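Local coordinates for protein superoxide dismutase (Acidilobus saccharovorans, PDB 4FFK) that catalyses the dismutation of superoxide to molecular oxygen and hydrogen peroxide at an iron centre, at residues 43-47 against 178-183; 149-153 against 219-223; 127-132 against 198-202; 14-19 against 59-63. All coordinates share one frame. Where two conformers were deposited one is given. Residues are numbered along the deposited sequence.

Contact 1 joins helix 37-66 to the loop after strand 172-178 at the iron; its centre is about 11 Å from the centre of the chain. Contact 4, first to close along the chain, uses the same helix about 25 Å away between centres. Contact 3, about 18 Å from contact 1 between centres, docks helix 124-136 on helix 192-199. Contact 2 ties the C-terminus to the 149-153 turn, about 31 Å from contact 1 between centres. Contacts 1, 2 and 3 interlace along the chain; contact 4 crosses contact 1 but precedes 2 and 3. Contact 1 builds the metal site between the two domains, near the second subunit; contacts 2, 3 and 4 lie apart and border the third.

Contact 1 of 4, residues 43-47 against 178-183; sequences HHDKH and DVFEHA. With FE (Fe (III) ion), chain B.
Helix 37-66 supplies residues 43-47, helical with a wider pi-type turn, and faces the loop that follows strand 172-178; H43 and A183 are nearest, their CA atoms 6.4 Å apart. D178 (chi1 t) puts OD2 1.9 Å from FE, while its OD1 accepts a 3.0 Å hydrogen bond from F180 N, an Asx turn. From E181 to A183 the backbone takes helical angles, and A183 N bonds F180 O at 2.9 Å. E181 gives its carboxylate to H182 ND1 of the second subunit, whose E181 bonds H182 ND1 here. H182, chi1 p, binds FE through NE2 at 2.1 Å; its ring stacks face-to-face on H47 (chi1 m; centroids 3.8 Å apart, planes at 13°) and makes an offset edge-to-face pair with H43, its edge toward the H43 face (centroids 4.4 Å apart, planes at 71°). A183 CB packs 3.4 Å from H43 CE1, and water 1 bridges H43 ND1 (2.7 Å) and A183 O (2.8 Å). H43, chi1 t, brings NE2 to 2.1 Å from FE. H92 and water 2 (2.0 Å from FE) complete the set. Three histidines, one carboxylate and one solvent make the iron five-coordinate, as in Fe/Mn superoxide dismutases.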
# COMPACT_ATOMS: atom_id res chain seq x y z
N HIS A 43 -3.83 -21.74 -11.51
CA HIS A 43 -2.94 -21.06 -10.63
C HIS A 43 -1.53 -21.06 -11.18
O HIS A 43 -0.89 -20.02 -11.24
CB HIS A 43 -2.97 -21.71 -9.27
CG HIS A 43 -2.45 -20.81 -8.19
ND1 HIS A 43 -2.52 -21.14 -6.85
CD2 HIS A 43 -1.81 -19.62 -8.26
CE1 HIS A 43 -1.97 -20.16 -6.13
NE2 HIS A 43 -1.57 -19.21 -6.97
N HIS A 44 -1.08 -22.22 -11.69
CA HIS A 44 0.24 -22.28 -12.16
C HIS A 44 0.39 -21.76 -13.57
O HIS A 44 1.28 -20.98 -13.83
CB HIS A 44 0.84 -23.70 -12.05
CG HIS A 44 2.22 -23.79 -12.60
ND1 HIS A 44 2.47 -23.83 -13.96
CD2 HIS A 44 3.41 -23.84 -11.98
CE1 HIS A 44 3.77 -23.88 -14.14
NE2 HIS A 44 4.37 -23.88 -12.96
N ASP A 45 -0.49 -22.20 -14.46
CA ASP A 45 -0.24 -22.02 -15.88
C ASP A 45 -0.83 -20.72 -16.31
O ASP A 45 -0.55 -20.27 -17.42
CB ASP A 45 -0.97 -23.08 -16.73
CG ASP A 45 -0.52 -24.48 -16.49
OD1 ASP A 45 -1.30 -25.43 -16.87
OD2 ASP A 45 0.58 -24.66 -15.99
N LYS A 46 -1.69 -20.12 -15.47
CA LYS A 46 -2.25 -18.83 -15.86
C LYS A 46 -1.81 -17.72 -14.92
O LYS A 46 -1.15 -16.80 -15.35
CB LYS A 46 -3.74 -18.89 -15.99
CG LYS A 46 -4.13 -19.93 -17.05
CD LYS A 46 -5.57 -19.82 -17.24
CE LYS A 46 -5.83 -19.92 -18.73
NZ LYS A 46 -6.38 -21.24 -18.99
N HIS A 47 -2.11 -17.86 -13.64
CA HIS A 47 -1.74 -16.74 -12.73
C HIS A 47 -0.26 -16.64 -12.61
O HIS A 47 0.28 -15.58 -12.83
CB HIS A 47 -2.34 -16.95 -11.32
CG HIS A 47 -3.80 -16.82 -11.30
ND1 HIS A 47 -4.43 -15.60 -11.44
CD2 HIS A 47 -4.77 -17.75 -11.23
CE1 HIS A 47 -5.74 -15.79 -11.43
NE2 HIS A 47 -5.97 -17.08 -11.30
N ASP A 178 -0.02 -18.99 -0.31
CA ASP A 178 -0.79 -18.00 -1.07
C ASP A 178 -2.20 -17.94 -0.58
O ASP A 178 -2.93 -18.97 -0.51
CB ASP A 178 -0.79 -18.50 -2.49
CG ASP A 178 -1.30 -17.53 -3.49
OD1 ASP A 178 -1.62 -16.40 -3.16
OD2 ASP A 178 -1.28 -17.92 -4.65
N VAL A 179 -2.64 -16.73 -0.24
CA VAL A 179 -4.05 -16.51 0.05
C VAL A 179 -4.70 -15.44 -0.83
O VAL A 179 -5.74 -14.87 -0.50
CB VAL A 179 -4.31 -16.20 1.51
CG1 VAL A 179 -3.94 -17.37 2.36
CG2 VAL A 179 -3.44 -14.95 1.99
N PHE A 180 -4.15 -15.25 -2.03
CA PHE A 180 -4.98 -14.71 -3.03
C PHE A 180 -6.14 -15.66 -3.27
O PHE A 180 -5.98 -16.87 -3.23
CB PHE A 180 -4.25 -14.66 -4.34
CG PHE A 180 -3.39 -13.48 -4.51
CD1 PHE A 180 -3.70 -12.60 -5.57
CD2 PHE A 180 -2.27 -13.26 -3.69
CE1 PHE A 180 -2.84 -11.45 -5.84
CE2 PHE A 180 -1.45 -12.11 -3.92
CZ PHE A 180 -1.77 -11.25 -5.01
N GLU A 181 -7.28 -15.09 -3.57
CA GLU A 181 -8.46 -15.94 -3.71
C GLU A 181 -8.27 -17.01 -4.75
O GLU A 181 -8.83 -18.10 -4.67
CB GLU A 181 -9.62 -15.08 -4.06
CG GLU A 181 -10.06 -14.30 -2.80
CD GLU A 181 -10.99 -13.19 -3.08
OE1 GLU A 181 -11.04 -12.67 -4.22
OE2 GLU A 181 -11.72 -12.79 -2.16
N HIS A 182 -7.51 -16.71 -5.80
CA HIS A 182 -7.37 -17.73 -6.83
C HIS A 182 -6.65 -19.01 -6.37
O HIS A 182 -6.83 -20.04 -7.00
CB HIS A 182 -6.67 -17.20 -8.07
CG HIS A 182 -5.28 -16.82 -7.82
ND1 HIS A 182 -4.85 -15.52 -7.93
CD2 HIS A 182 -4.21 -17.54 -7.41
CE1 HIS A 182 -3.58 -15.45 -7.63
NE2 HIS A 182 -3.14 -16.67 -7.34
N ALA A 183 -5.95 -18.94 -5.24
CA ALA A 183 -5.24 -20.10 -4.73
C ALA A 183 -6.28 -21.11 -4.24
O ALA A 183 -5.98 -22.29 -4.18
CB ALA A 183 -4.27 -19.71 -3.60
FE FE B . -1.31 -17.19 -6.43
O HOH W 1 -3.40 -22.99 -5.16
O HOH W 2 -1.07 -15.30 -5.68

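Contact 2 of 4, residues 149-153 against 219-223; sequences DPVTG and PKLIL
This surface contact, about 20 Å from the chain centre, fastens the C-terminal tail beyond helix 205-216 to the turn joining strands 142-148 and 155-161. Neither segment is regular helix or strand; the nearest CA pairs are P150-K220 (6.0 Å) and V151-L223 (5.6 Å). D149 shapes the turn: OD1 accepts from V151 N at 2.9 Å, an Asx turn, OD2 from T152 OG1 at 2.7 Å, and its backbone O from G153 N at 2.8 Å. G153 has phi 78° and psi 0°, where a CB would jam against the preceding carbonyl. K220, with chi2 and chi3 t and chi4 m, extends across so that NZ donates to P150 O at 2.8 Å and lies 2.6 Å from V151 O. The same NZ makes a long salt bridge to L223 OXT, 3.7 Å. V151 CG2 rests 4.1 Å from L223 CB. D149 also bonds Y19 and Y86 of the third subunit, placing this at a subunit interface. The result is a beta-hairpin turn of the C-terminal domain's antiparallel sheet, clasped by the chain's own terminus.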
# COMPACT_ATOMS: atom_id res chain seq x y z
N ASP A 149 15.35 -14.75 9.47
CA ASP A 149 15.93 -13.42 9.59
C ASP A 149 17.46 -13.53 9.73
O ASP A 149 17.93 -13.88 10.79
CB ASP A 149 15.40 -12.72 10.81
CG ASP A 149 16.12 -11.42 11.08
OD1 ASP A 149 16.77 -10.90 10.11
OD2 ASP A 149 15.97 -10.92 12.20
N PRO A 150 18.21 -13.26 8.67
CA PRO A 150 19.69 -13.37 8.76
C PRO A 150 20.31 -12.51 9.84
O PRO A 150 21.44 -12.81 10.30
CB PRO A 150 20.19 -12.92 7.39
CG PRO A 150 18.97 -12.92 6.52
CD PRO A 150 17.81 -12.65 7.39
N VAL A 151 19.65 -11.44 10.26
CA VAL A 151 20.22 -10.54 11.22
C VAL A 151 20.30 -11.25 12.55
O VAL A 151 21.26 -11.05 13.30
CB VAL A 151 19.36 -9.28 11.42
CG1 VAL A 151 19.80 -8.50 12.63
CG2 VAL A 151 19.36 -8.40 10.12
N THR A 152 19.29 -12.04 12.87
CA THR A 152 19.17 -12.53 14.22
C THR A 152 19.35 -14.02 14.28
O THR A 152 19.66 -14.58 15.33
CB THR A 152 17.85 -12.14 14.90
OG1 THR A 152 16.76 -12.62 14.11
CG2 THR A 152 17.75 -10.65 15.11
N GLY A 153 19.12 -14.66 13.15
CA GLY A 153 18.92 -16.09 13.10
C GLY A 153 17.52 -16.54 13.53
O GLY A 153 17.26 -17.73 13.51
N PRO A 219 25.68 -15.71 3.64
CA PRO A 219 26.47 -14.73 4.38
C PRO A 219 25.55 -13.58 4.81
O PRO A 219 24.63 -13.24 4.07
CB PRO A 219 27.51 -14.29 3.34
CG PRO A 219 26.86 -14.58 1.99
CD PRO A 219 26.07 -15.83 2.23
N LYS A 220 25.75 -13.04 6.01
CA LYS A 220 25.04 -11.83 6.43
C LYS A 220 25.35 -10.72 5.43
O LYS A 220 26.50 -10.24 5.33
CB LYS A 220 25.44 -11.40 7.85
CG LYS A 220 24.56 -11.96 8.96
CD LYS A 220 25.26 -11.72 10.30
CE LYS A 220 24.56 -12.39 11.46
NZ LYS A 220 23.41 -11.57 11.91
N LEU A 221 24.33 -10.33 4.68
CA LEU A 221 24.49 -9.38 3.58
C LEU A 221 24.59 -7.95 4.06
O LEU A 221 25.33 -7.14 3.51
CB LEU A 221 23.35 -9.53 2.59
CG LEU A 221 23.66 -10.67 1.63
CD1 LEU A 221 22.39 -11.39 1.15
CD2 LEU A 221 24.46 -10.09 0.49
N ILE A 222 23.85 -7.66 5.12
CA ILE A 222 23.75 -6.31 5.59
C ILE A 222 24.23 -6.20 7.01
O ILE A 222 25.04 -5.34 7.31
CB ILE A 222 22.30 -5.75 5.46
CG1 ILE A 222 21.84 -5.78 3.98
CG2 ILE A 222 22.23 -4.37 6.06
CD1 ILE A 222 20.34 -5.46 3.75
N LEU A 223 23.74 -7.06 7.88
CA LEU A 223 23.86 -6.81 9.30
C LEU A 223 23.85 -8.11 10.03
O LEU A 223 23.10 -9.02 9.62
CB LEU A 223 22.67 -5.98 9.82
CG LEU A 223 22.77 -5.56 11.27
CD1 LEU A 223 24.13 -4.92 11.58
CD2 LEU A 223 21.64 -4.62 11.56
OXT LEU A 223 24.57 -8.22 11.03

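Contact 3 of 4, residues 127-132 against 198-202; sequences FKKLFG and SWWDL
Helix 124-136 presents residues 127-132 to residues 198-202, on helix 192-199, and the indole of W200 (chi1 m, chi2 95°) reaches across; the nearest CA atoms, K128 and W200, are 8.4 Å apart. F127, chi1 t, sets CE2 3.6 Å from W200 CH2, with the ring planes at 90° and centroids 5.7 Å apart. K128 is extended, all four chi angles t, and lies along the indole: CG sits 3.7 Å from the centroid of the six-membered ring, 17° off its normal, a CH-pi contact, and NZ stands 4.3 Å from the five-membered ring centroid, an off-centre cation-pi contact. K128 O comes within 3.4 Å of W200 CZ2 while accepting the helical bond from G132 N (2.8 Å). F131, chi1 t, aims at the other segment, CD1 3.6 Å from W200 CZ2 and CE1 3.7 Å from W199 CH2, the latter pair meeting rim to rim. G132 N is 3.9 Å from W200 CZ2. F131 and W199 also touch strand 172-178, joining helices to sheet in the C-terminal domain. With W200 flanked by two phenylalanine rings at oblique angles and the K128 chain over its face, cohesion here is mainly apolar, supplemented by one off-centre lysine cation-pi contact.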
# COMPACT_ATOMS: atom_id res chain seq x y z
N PHE A 127 3.13 -22.46 16.50
CA PHE A 127 3.54 -21.90 15.21
C PHE A 127 2.40 -22.08 14.21
O PHE A 127 1.92 -21.11 13.60
CB PHE A 127 4.74 -22.58 14.67
CG PHE A 127 4.93 -22.38 13.19
CD1 PHE A 127 5.31 -21.12 12.68
CD2 PHE A 127 4.65 -23.41 12.29
CE1 PHE A 127 5.47 -20.95 11.28
CE2 PHE A 127 4.82 -23.26 10.93
CZ PHE A 127 5.22 -21.99 10.41
N LYS A 128 1.95 -23.32 14.07
CA LYS A 128 0.84 -23.61 13.15
C LYS A 128 -0.37 -22.69 13.36
O LYS A 128 -1.00 -22.19 12.39
CB LYS A 128 0.46 -25.09 13.24
CG LYS A 128 -0.76 -25.39 12.42
CD LYS A 128 -1.08 -26.87 12.45
CE LYS A 128 -2.43 -27.13 11.75
NZ LYS A 128 -2.45 -28.55 11.28
N LYS A 129 -0.74 -22.50 14.61
CA LYS A 129 -1.81 -21.59 14.92
C LYS A 129 -1.53 -20.17 14.53
O LYS A 129 -2.38 -19.48 14.00
CB LYS A 129 -2.06 -21.62 16.40
CG LYS A 129 -2.96 -20.54 16.95
CD LYS A 129 -4.36 -20.74 16.53
CE LYS A 129 -5.22 -19.64 17.14
NZ LYS A 129 -6.29 -19.27 16.15
N LEU A 130 -0.33 -19.70 14.82
CA LEU A 130 -0.07 -18.29 14.55
C LEU A 130 0.10 -18.15 13.04
O LEU A 130 -0.38 -17.21 12.47
CB LEU A 130 1.20 -17.85 15.23
CG LEU A 130 1.70 -16.40 15.09
CD1 LEU A 130 0.66 -15.40 15.58
CD2 LEU A 130 3.05 -16.25 15.85
N PHE A 131 0.81 -19.08 12.43
CA PHE A 131 1.01 -19.00 10.98
C PHE A 131 -0.31 -19.09 10.22
O PHE A 131 -0.57 -18.29 9.29
CB PHE A 131 1.93 -20.08 10.52
CG PHE A 131 2.38 -19.89 9.09
CD1 PHE A 131 1.76 -20.54 8.06
CD2 PHE A 131 3.39 -18.96 8.80
CE1 PHE A 131 2.22 -20.33 6.71
CE2 PHE A 131 3.81 -18.77 7.46
CZ PHE A 131 3.23 -19.47 6.46
N GLY A 132 -1.15 -20.05 10.60
CA GLY A 132 -2.50 -20.13 10.06
C GLY A 132 -3.28 -18.86 10.22
O GLY A 132 -3.97 -18.40 9.29
N SER A 198 -6.13 -27.03 5.52
CA SER A 198 -5.78 -28.24 4.78
C SER A 198 -4.42 -28.15 4.13
O SER A 198 -3.73 -29.15 3.94
CB SER A 198 -6.81 -28.56 3.67
OG SER A 198 -8.13 -28.25 4.05
N TRP A 199 -4.02 -26.93 3.78
CA TRP A 199 -2.75 -26.75 3.12
C TRP A 199 -1.60 -27.30 3.95
O TRP A 199 -0.64 -27.82 3.41
CB TRP A 199 -2.58 -25.24 2.81
CG TRP A 199 -1.17 -24.84 2.45
CD1 TRP A 199 -0.57 -24.89 1.20
CD2 TRP A 199 -0.21 -24.30 3.34
NE1 TRP A 199 0.72 -24.44 1.31
CE2 TRP A 199 0.96 -24.06 2.59
CE3 TRP A 199 -0.20 -24.01 4.71
CZ2 TRP A 199 2.16 -23.52 3.17
CZ3 TRP A 199 0.97 -23.51 5.29
CH2 TRP A 199 2.14 -23.25 4.50
N TRP A 200 -1.75 -27.29 5.28
CA TRP A 200 -0.78 -27.94 6.18
C TRP A 200 -0.40 -29.34 5.77
O TRP A 200 0.77 -29.73 5.92
CB TRP A 200 -1.26 -27.92 7.63
CG TRP A 200 -1.27 -26.51 8.19
CD1 TRP A 200 -2.32 -25.69 8.23
CD2 TRP A 200 -0.14 -25.76 8.65
NE1 TRP A 200 -1.96 -24.47 8.76
CE2 TRP A 200 -0.61 -24.48 8.98
CE3 TRP A 200 1.22 -26.02 8.74
CZ2 TRP A 200 0.22 -23.49 9.47
CZ3 TRP A 200 2.05 -25.04 9.26
CH2 TRP A 200 1.55 -23.80 9.61
N ASP A 201 -1.36 -30.06 5.20
CA ASP A 201 -1.13 -31.47 4.81
C ASP A 201 -0.35 -31.64 3.54
O ASP A 201 -0.03 -32.77 3.14
CB ASP A 201 -2.46 -32.20 4.69
CG ASP A 201 -3.21 -32.23 6.00
OD1 ASP A 201 -2.53 -32.22 7.03
OD2 ASP A 201 -4.45 -32.21 6.01
N LEU A 202 -0.08 -30.52 2.85
CA LEU A 202 0.68 -30.57 1.62
C LEU A 202 2.10 -30.14 1.81
O LEU A 202 2.92 -30.27 0.90
CB LEU A 202 0.02 -29.65 0.60
CG LEU A 202 -1.34 -30.09 0.09
CD1 LEU A 202 -1.74 -29.20 -1.02
CD2 LEU A 202 -1.21 -31.55 -0.44

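Contact 4 of 4, residues 14-19 against 59-63; sequences VSLKRY and LDKLE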
# COMPACT_ATOMS: atom_id res chain seq x y z
N VAL A 14 22.26 -3.32 -23.34
CA VAL A 14 21.65 -4.09 -22.26
C VAL A 14 20.81 -5.25 -22.81
O VAL A 14 19.93 -5.06 -23.65
CB VAL A 14 20.78 -3.17 -21.40
CG1 VAL A 14 20.18 -3.92 -20.26
CG2 VAL A 14 21.59 -1.99 -20.89
N SER A 15 21.07 -6.46 -22.32
CA SER A 15 20.14 -7.54 -22.57
C SER A 15 19.77 -8.16 -21.21
O SER A 15 20.56 -8.84 -20.55
CB SER A 15 20.69 -8.55 -23.64
OG SER A 15 21.47 -9.59 -23.11
N LEU A 16 18.56 -7.84 -20.75
CA LEU A 16 18.16 -8.28 -19.43
C LEU A 16 17.70 -9.73 -19.50
O LEU A 16 17.09 -10.14 -20.50
CB LEU A 16 17.04 -7.39 -18.94
CG LEU A 16 17.51 -5.94 -18.81
CD1 LEU A 16 16.36 -5.14 -18.15
CD2 LEU A 16 18.79 -5.85 -17.98
N LYS A 17 18.00 -10.49 -18.44
CA LYS A 17 17.65 -11.90 -18.39
C LYS A 17 16.19 -11.95 -17.94
O LYS A 17 15.85 -11.38 -16.86
CB LYS A 17 18.58 -12.63 -17.48
CG LYS A 17 18.19 -14.06 -17.23
CD LYS A 17 18.36 -14.86 -18.51
CE LYS A 17 18.42 -16.35 -18.14
NZ LYS A 17 18.31 -17.17 -19.35
N ARG A 18 15.36 -12.55 -18.76
CA ARG A 18 13.92 -12.61 -18.48
C ARG A 18 13.61 -13.82 -17.61
O ARG A 18 14.47 -14.68 -17.36
CB ARG A 18 13.10 -12.66 -19.75
CG ARG A 18 13.39 -11.60 -20.79
CD ARG A 18 13.54 -10.21 -20.22
NE ARG A 18 13.17 -9.20 -21.21
CZ ARG A 18 14.02 -8.49 -21.94
NH1 ARG A 18 15.32 -8.65 -21.80
NH2 ARG A 18 13.55 -7.62 -22.80
N TYR A 19 12.35 -13.88 -17.16
CA TYR A 19 11.89 -14.93 -16.25
C TYR A 19 11.19 -16.06 -16.94
O TYR A 19 10.57 -15.88 -17.96
CB TYR A 19 11.01 -14.34 -15.11
CG TYR A 19 11.82 -13.36 -14.33
CD1 TYR A 19 12.70 -13.77 -13.36
CD2 TYR A 19 11.75 -11.99 -14.62
CE1 TYR A 19 13.50 -12.89 -12.70
CE2 TYR A 19 12.57 -11.11 -13.98
CZ TYR A 19 13.42 -11.55 -13.01
OH TYR A 19 14.23 -10.69 -12.32
N LEU A 59 10.80 -5.58 -17.67
CA LEU A 59 12.19 -5.70 -18.09
C LEU A 59 12.28 -5.21 -19.54
O LEU A 59 13.21 -4.51 -19.91
CB LEU A 59 12.65 -7.17 -18.01
CG LEU A 59 12.79 -7.76 -16.61
CD1 LEU A 59 13.52 -9.02 -16.80
CD2 LEU A 59 13.56 -6.78 -15.73
N ASP A 60 11.27 -5.50 -20.32
CA ASP A 60 11.27 -5.05 -21.71
C ASP A 60 11.27 -3.53 -21.82
O ASP A 60 12.02 -2.94 -22.62
CB ASP A 60 10.10 -5.64 -22.46
CG ASP A 60 10.22 -5.34 -23.95
OD1 ASP A 60 9.43 -4.51 -24.45
OD2 ASP A 60 11.14 -5.91 -24.56
N LYS A 61 10.45 -2.88 -21.00
CA LYS A 61 10.41 -1.41 -20.99
C LYS A 61 11.75 -0.84 -20.56
O LYS A 61 12.23 0.12 -21.16
CB LYS A 61 9.32 -0.93 -20.03
CG LYS A 61 7.97 -0.75 -20.66
CD LYS A 61 6.86 -0.84 -19.60
CE LYS A 61 5.54 -1.27 -20.25
NZ LYS A 61 4.71 -2.25 -19.50
N LEU A 62 12.36 -1.41 -19.51
CA LEU A 62 13.62 -0.97 -19.01
C LEU A 62 14.74 -1.06 -20.09
O LEU A 62 15.55 -0.13 -20.30
CB LEU A 62 14.01 -1.94 -17.91
CG LEU A 62 14.40 -1.55 -16.53
CD1 LEU A 62 13.96 -2.65 -15.55
CD2 LEU A 62 15.89 -1.40 -16.60
N GLU A 63 14.81 -2.24 -20.68
CA GLU A 63 15.77 -2.51 -21.72
C GLU A 63 15.64 -1.53 -22.87
O GLU A 63 16.67 -0.97 -23.32
CB GLU A 63 15.53 -3.93 -22.23
CG GLU A 63 16.62 -4.46 -23.10
CD GLU A 63 16.41 -5.96 -23.21
OE1 GLU A 63 15.49 -6.34 -23.96
OE2 GLU A 63 17.06 -6.70 -22.48
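E63 is the hub of this contact, in which the extended N-terminal segment runs antiparallel to the C-terminal part of helix 37-66 (CA atoms of V14 and E63 6.1 Å apart, of L16 and L59 6.6 Å). Its OE2 accepts from L16 N at 2.6 Å (angle 166°) and R18 NH1 at 2.7 Å, and its OE1 from R18 NH2 at 2.6 Å, a two-pronged salt bridge. R18 has two further partners close by: NH1 also donates to L16 O at 2.7 Å, and NH2 makes a weak 3.4 Å bond to D60 OD2. The backbone of L16 is thus satisfied at both N and O by the same ionic network. Beneath it lie apolar contacts: L16 CD1 is 4.0 Å from both L59 CD2 and L62 CB, while L59 CD1 touches R18 CD and Y19 CE2, each at 3.6 Å. Y19 N donates to N56 OD1 of the same helix. The N-terminal segment thus packs on the long helix of the alpha-hairpin domain and, through K17 N and O with D154 and R156 and Y19 OH with D149, contacts the third subunit of the four-chain assembly.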